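Local coordinates for HMG-CoA Lyase (Bacillus subtilis subsp. subtilis, PDB 1YDO), which is a TIM-barrel protein of the HMG-CoA lyase-like family, modelled as an assembly of two copies of the same chain, at residues His207-Thr211 / Ser246-Ala250; Ala251-Tyr257 / Ser290-Gln294. One frame throughout, in Å; residues are numbered along the deposited sequence.

Interaction 1 (His207-Thr211 / Ser246-Ala250)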
loop_
_atom_site.group_PDB
_atom_site.type_symbol
_atom_site.label_atom_id
_atom_site.label_comp_id
_atom_site.label_asym_id
_atom_site.label_seq_id
_atom_site.Cartn_x
_atom_site.Cartn_y
_atom_site.Cartn_z
ATOM N N HIS A 207 5.833 4.025 13.348
ATOM C CA HIS A 207 5.215 2.723 13.346
ATOM C C HIS A 207 3.849 2.881 12.680
ATOM O O HIS A 207 2.885 3.253 13.335
ATOM C CB HIS A 207 5.049 2.233 14.780
ATOM C CG HIS A 207 4.694 0.771 14.887
ATOM N ND1 HIS A 207 4.526 0.134 16.095
ATOM C CD2 HIS A 207 4.491 -0.171 13.932
ATOM C CE1 HIS A 207 4.233 -1.145 15.885
ATOM N NE2 HIS A 207 4.205 -1.356 14.585
ATOM N N PHE A 208 3.773 2.628 11.377
ATOM C CA PHE A 208 2.512 2.742 10.665
ATOM C C PHE A 208 1.755 1.416 10.558
ATOM O O PHE A 208 2.354 0.337 10.480
ATOM C CB PHE A 208 2.750 3.279 9.258
ATOM C CG PHE A 208 3.152 4.718 9.224
ATOM C CD1 PHE A 208 2.314 5.703 9.746
ATOM C CD2 PHE A 208 4.377 5.091 8.682
ATOM C CE1 PHE A 208 2.691 7.043 9.732
ATOM C CE2 PHE A 208 4.770 6.422 8.659
ATOM C CZ PHE A 208 3.924 7.405 9.187
ATOM N N HIS A 209 0.429 1.504 10.545
ATOM C CA HIS A 209 -0.431 0.326 10.397
ATOM C C HIS A 209 -1.179 0.489 9.076
ATOM O O HIS A 209 -1.954 1.430 8.931
ATOM C CB HIS A 209 -1.433 0.248 11.557
ATOM C CG HIS A 209 -0.876 -0.368 12.802
ATOM N ND1 HIS A 209 -1.576 -0.422 13.981
ATOM C CD2 HIS A 209 0.324 -0.956 13.041
ATOM C CE1 HIS A 209 -0.833 -1.016 14.906
ATOM N NE2 HIS A 209 0.321 -1.346 14.359
ATOM N N ASP A 210 -0.974 -0.391 8.102
ATOM C CA ASP A 210 -1.719 -0.171 6.872
ATOM C C ASP A 210 -3.061 -0.869 6.862
ATOM O O ASP A 210 -3.397 -1.590 5.928
ATOM C CB ASP A 210 -0.909 -0.531 5.614
ATOM C CG ASP A 210 -0.638 -1.999 5.495
ATOM O OD1 ASP A 210 -0.232 -2.592 6.515
ATOM O OD2 ASP A 210 -0.813 -2.560 4.385
ATOM N N THR A 211 -3.824 -0.642 7.927
ATOM C CA THR A 211 -5.157 -1.191 8.024
ATOM C C THR A 211 -5.948 -0.593 6.853
ATOM O O THR A 211 -6.883 -1.200 6.358
ATOM C CB THR A 211 -5.813 -0.775 9.330
ATOM O OG1 THR A 211 -5.069 -1.307 10.432
ATOM C CG2 THR A 211 -7.239 -1.276 9.388
ATOM N N SER A 246 -8.589 -7.303 9.134
ATOM C CA SER A 246 -7.774 -6.366 8.363
ATOM C C SER A 246 -6.325 -6.379 8.853
ATOM O O SER A 246 -6.073 -6.600 10.038
ATOM C CB SER A 246 -8.351 -4.946 8.462
ATOM O OG SER A 246 -8.369 -4.482 9.801
ATOM N N SER A 247 -5.384 -6.140 7.937
ATOM C CA SER A 247 -3.954 -6.131 8.263
ATOM C C SER A 247 -3.584 -5.105 9.329
ATOM O O SER A 247 -4.313 -4.138 9.552
ATOM C CB SER A 247 -3.119 -5.891 6.996
ATOM O OG SER A 247 -3.691 -4.889 6.176
ATOM N N GLY A 248 -2.450 -5.334 9.991
ATOM C CA GLY A 248 -2.001 -4.433 11.039
ATOM C C GLY A 248 -0.875 -3.538 10.570
ATOM O O GLY A 248 -1.098 -2.596 9.805
ATOM N N ASN A 249 0.339 -3.822 11.027
ATOM C CA ASN A 249 1.487 -3.023 10.623
ATOM C C ASN A 249 1.944 -3.377 9.223
ATOM O O ASN A 249 1.638 -4.450 8.700
ATOM C CB ASN A 249 2.649 -3.209 11.593
ATOM C CG ASN A 249 2.392 -4.306 12.589
ATOM O OD1 ASN A 249 2.121 -5.445 12.213
ATOM N ND2 ASN A 249 2.474 -3.972 13.872
ATOM N N ALA A 250 2.692 -2.463 8.626
ATOM C CA ALA A 250 3.201 -2.660 7.282
ATOM C C ALA A 250 4.137 -3.853 7.239
ATOM O O ALA A 250 4.929 -4.060 8.145
ATOM C CB ALA A 250 3.931 -1.406 6.822
#

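Interaction 2 (Ala251-Tyr257 / Ser290-Gln294)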
loop_
_atom_site.group_PDB
_atom_site.type_symbol
_atom_site.label_atom_id
_atom_site.label_comp_id
_atom_site.label_asym_id
_atom_site.label_seq_id
_atom_site.Cartn_x
_atom_site.Cartn_y
_atom_site.Cartn_z
ATOM N N ALA A 251 4.039 -4.624 6.166
ATOM C CA ALA A 251 4.873 -5.797 5.983
ATOM C C ALA A 251 6.328 -5.389 5.815
ATOM O O ALA A 251 6.673 -4.694 4.866
ATOM C CB ALA A 251 4.410 -6.558 4.769
ATOM N N THR A 252 7.180 -5.828 6.730
ATOM C CA THR A 252 8.597 -5.501 6.668
ATOM C C THR A 252 9.190 -5.667 5.281
ATOM O O THR A 252 9.893 -4.789 4.814
ATOM C CB THR A 252 9.413 -6.372 7.625
ATOM O OG1 THR A 252 8.940 -6.180 8.964
ATOM C CG2 THR A 252 10.884 -6.000 7.553
ATOM N N GLU A 253 8.935 -6.794 4.629
ATOM C CA GLU A 253 9.494 -7.010 3.311
ATOM C C GLU A 253 8.994 -5.979 2.316
ATOM O O GLU A 253 9.747 -5.534 1.455
ATOM C CB GLU A 253 9.195 -8.422 2.814
ATOM C CG GLU A 253 7.732 -8.816 2.864
ATOM C CD GLU A 253 7.284 -9.249 4.240
ATOM O OE1 GLU A 253 6.371 -10.102 4.335
ATOM O OE2 GLU A 253 7.845 -8.747 5.232
ATOM N N ASP A 254 7.734 -5.579 2.423
ATOM C CA ASP A 254 7.204 -4.574 1.505
ATOM C C ASP A 254 7.950 -3.263 1.706
ATOM O O ASP A 254 8.210 -2.524 0.762
ATOM C CB ASP A 254 5.714 -4.361 1.769
ATOM C CG ASP A 254 4.882 -5.557 1.388
ATOM O OD1 ASP A 254 3.732 -5.666 1.870
ATOM O OD2 ASP A 254 5.379 -6.391 0.595
ATOM N N ILE A 255 8.277 -2.989 2.959
ATOM C CA ILE A 255 8.987 -1.783 3.303
ATOM C C ILE A 255 10.406 -1.869 2.782
ATOM O O ILE A 255 10.909 -0.925 2.186
ATOM C CB ILE A 255 9.027 -1.579 4.811
ATOM C CG1 ILE A 255 7.612 -1.378 5.319
ATOM C CG2 ILE A 255 9.911 -0.412 5.149
ATOM C CD1 ILE A 255 7.547 -1.144 6.779
ATOM N N VAL A 256 11.047 -3.005 3.011
ATOM C CA VAL A 256 12.418 -3.207 2.573
ATOM C C VAL A 256 12.490 -3.162 1.059
ATOM O O VAL A 256 13.417 -2.584 0.498
ATOM C CB VAL A 256 12.970 -4.567 3.038
ATOM C CG1 VAL A 256 14.338 -4.796 2.450
ATOM C CG2 VAL A 256 13.036 -4.605 4.551
ATOM N N TYR A 257 11.514 -3.761 0.392
ATOM C CA TYR A 257 11.529 -3.778 -1.056
ATOM C C TYR A 257 11.451 -2.390 -1.650
ATOM O O TYR A 257 12.342 -1.961 -2.379
ATOM C CB TYR A 257 10.376 -4.618 -1.601
ATOM C CG TYR A 257 10.157 -4.465 -3.101
ATOM C CD1 TYR A 257 9.305 -3.484 -3.611
ATOM C CD2 TYR A 257 10.828 -5.280 -4.003
ATOM C CE1 TYR A 257 9.132 -3.315 -4.995
ATOM C CE2 TYR A 257 10.662 -5.127 -5.385
ATOM C CZ TYR A 257 9.816 -4.141 -5.875
ATOM O OH TYR A 257 9.655 -3.978 -7.234
ATOM N N SER A 290 1.125 -9.529 3.415
ATOM C CA SER A 290 2.301 -9.106 2.667
ATOM C C SER A 290 2.169 -9.302 1.164
ATOM O O SER A 290 1.862 -10.391 0.710
ATOM C CB SER A 290 3.533 -9.852 3.160
ATOM O OG SER A 290 4.637 -9.522 2.343
ATOM N N ARG A 291 2.415 -8.241 0.402
ATOM C CA ARG A 291 2.325 -8.306 -1.041
ATOM C C ARG A 291 3.522 -9.031 -1.626
ATOM O O ARG A 291 3.357 -9.903 -2.470
ATOM C CB ARG A 291 2.263 -6.913 -1.655
ATOM C CG ARG A 291 1.106 -6.056 -1.200
ATOM C CD ARG A 291 -0.236 -6.654 -1.550
ATOM N NE ARG A 291 -1.294 -5.684 -1.310
ATOM C CZ ARG A 291 -2.590 -5.967 -1.355
ATOM N NH1 ARG A 291 -2.991 -7.205 -1.630
ATOM N NH2 ARG A 291 -3.484 -5.008 -1.129
ATOM N N ASN A 292 4.733 -8.676 -1.203
ATOM C CA ASN A 292 5.907 -9.351 -1.754
ATOM C C ASN A 292 5.979 -10.815 -1.365
ATOM O O ASN A 292 6.570 -11.623 -2.076
ATOM C CB ASN A 292 7.201 -8.653 -1.350
ATOM C CG ASN A 292 7.485 -7.423 -2.205
ATOM O OD1 ASN A 292 6.954 -6.345 -1.945
ATOM N ND2 ASN A 292 8.304 -7.590 -3.246
ATOM N N LEU A 293 5.381 -11.166 -0.237
ATOM C CA LEU A 293 5.400 -12.553 0.153
ATOM C C LEU A 293 4.627 -13.332 -0.899
ATOM O O LEU A 293 5.040 -14.418 -1.298
ATOM C CB LEU A 293 4.758 -12.749 1.521
ATOM C CG LEU A 293 4.679 -14.206 1.992
ATOM C CD1 LEU A 293 6.076 -14.804 2.130
ATOM C CD2 LEU A 293 3.965 -14.270 3.332
ATOM N N GLN A 294 3.501 -12.790 -1.354
ATOM C CA GLN A 294 2.709 -13.485 -2.375
ATOM C C GLN A 294 3.539 -13.644 -3.652
ATOM O O GLN A 294 3.582 -14.724 -4.248
ATOM C CB GLN A 294 1.425 -12.712 -2.684
ATOM C CG GLN A 294 0.591 -12.419 -1.447
ATOM C CD GLN A 294 0.413 -13.643 -0.555
ATOM O OE1 GLN A 294 -0.103 -14.670 -0.999
ATOM N NE2 GLN A 294 0.844 -13.537 0.705
#

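Interaction 1 (His207-Thr211 / Ser246-Ala250)
With chi1 at -167°, the imidazole of His207 swings out on the far side from its own backbone N and carries NE2 up to the amide of Asn249. In His209, CG is instead anti to the carbonyl carbon, which lays its ring alongside the same asparagine. Asn249 ND2 donates to His207 NE2 at 3.2 Å with an N-H...N angle of 152°. The amide and the His207 ring are almost coplanar but slightly stepped, each partner lying about 20° out of the other's plane. Against His209 the amide stands nearly upright: His209 CD2 packs obliquely 3.4 Å from Asn249 CA, and the side chains run in the same direction. The far nitrogen of that ring, ND1, is held by Thr179 O. A single beta bridge joins His209 and Asn249, flanked by a weak hydrogen bond from Ala250 N to Phe208 O (3.4 Å). Beyond it the 207-211 segment bends in an inverse gamma turn centred on Asp210, bringing Thr211 against the other loop. Thr211 OG1 donates a hydrogen bond to Ser247 O at 3.1 Å, approaching in the carbonyl plane, while Ser247 OG donates weakly to Asp210 O (3.3 Å). Thr211 CG2 rests on Ser246 OG, whose hydrogen bond goes to Ala243 O. The contact thus ties two loops together at the C-terminal end of the barrel strands, the end where TIM barrels carry their active sites. Asp16 of helix 13-17 touches both histidines and Asn249, helix 215-225 packs on Phe208, Asp210 and Ala250, and strand 239-240 meets Thr211 and Ser246.

Interaction 2 (Ala251-Tyr257 / Ser290-Gln294)
Over one face of the Tyr257 ring lies the amide group of Asn292, set above the CG and CD2 side and inclined to the ring by 43°. The carboxylate of Asp254 takes two backbone N-H groups through the syn lone pairs of its oxygens: Arg291 N donates to Asp254 OD1 at 3.2 Å and Asn292 N to Asp254 OD2 at 3.0 Å. Both bonds are nearly straight (166° and 167°). This double grip on neighbouring backbone N-H groups fixes the rotation of the carboxylate. The Asp254 and Asn292 side chains run antiparallel alongside one another. The Glu253 carboxylate is approached differently, from above its plane, by Ser290 OG, which donates to Glu253 OE1 at 2.7 Å. Glu253 is bent at chi2, which folds its end back to the serine; its other oxygen, OE2, is hydrogen-bonded to Gly235 N. Ser290 is the N-cap of helix 291-296, and its OG also accepts from Leu293 N at 3.1 Å. Beside it, Ala251 CB touches Ser290 CB at 3.8 Å. Two acidic residues of helix 252-261 therefore face the start of helix 291-296: Asp254 binds two of its first-turn backbone N-H groups directly, and Glu253 holds the capping hydroxyl. Negative charge at a helix N-terminus should be favoured by the helix dipole, probably stabilising both carboxylates in ionised form. The chemistry implies a buried, polar docking of the C-terminal helix onto helix 252-261.

How the interactions relate
Interactions 1 and 2 follow in series along the chain, their centres about 12 Å apart on the same side of its centre. Segment 246-250 of interaction 1 runs straight into Ala251, the N-cap of helix 252-261 in interaction 2, and the two meet where Ala250 CB packs on Ile255 CD1 at 3.6 Å. Interaction 1 lies beyond strand 204-207; the centre of interaction 2, where the last helix docks, lies about 16 Å from the centre of the chain, against about 11 Å for interaction 1. Both reach the second subunit: Asp210 of one subunit and Arg291 of the other make a long, weak ion pair. One stretch of chain thus connects the barrel's strand-end loops to the terminal helix and the dimer contact.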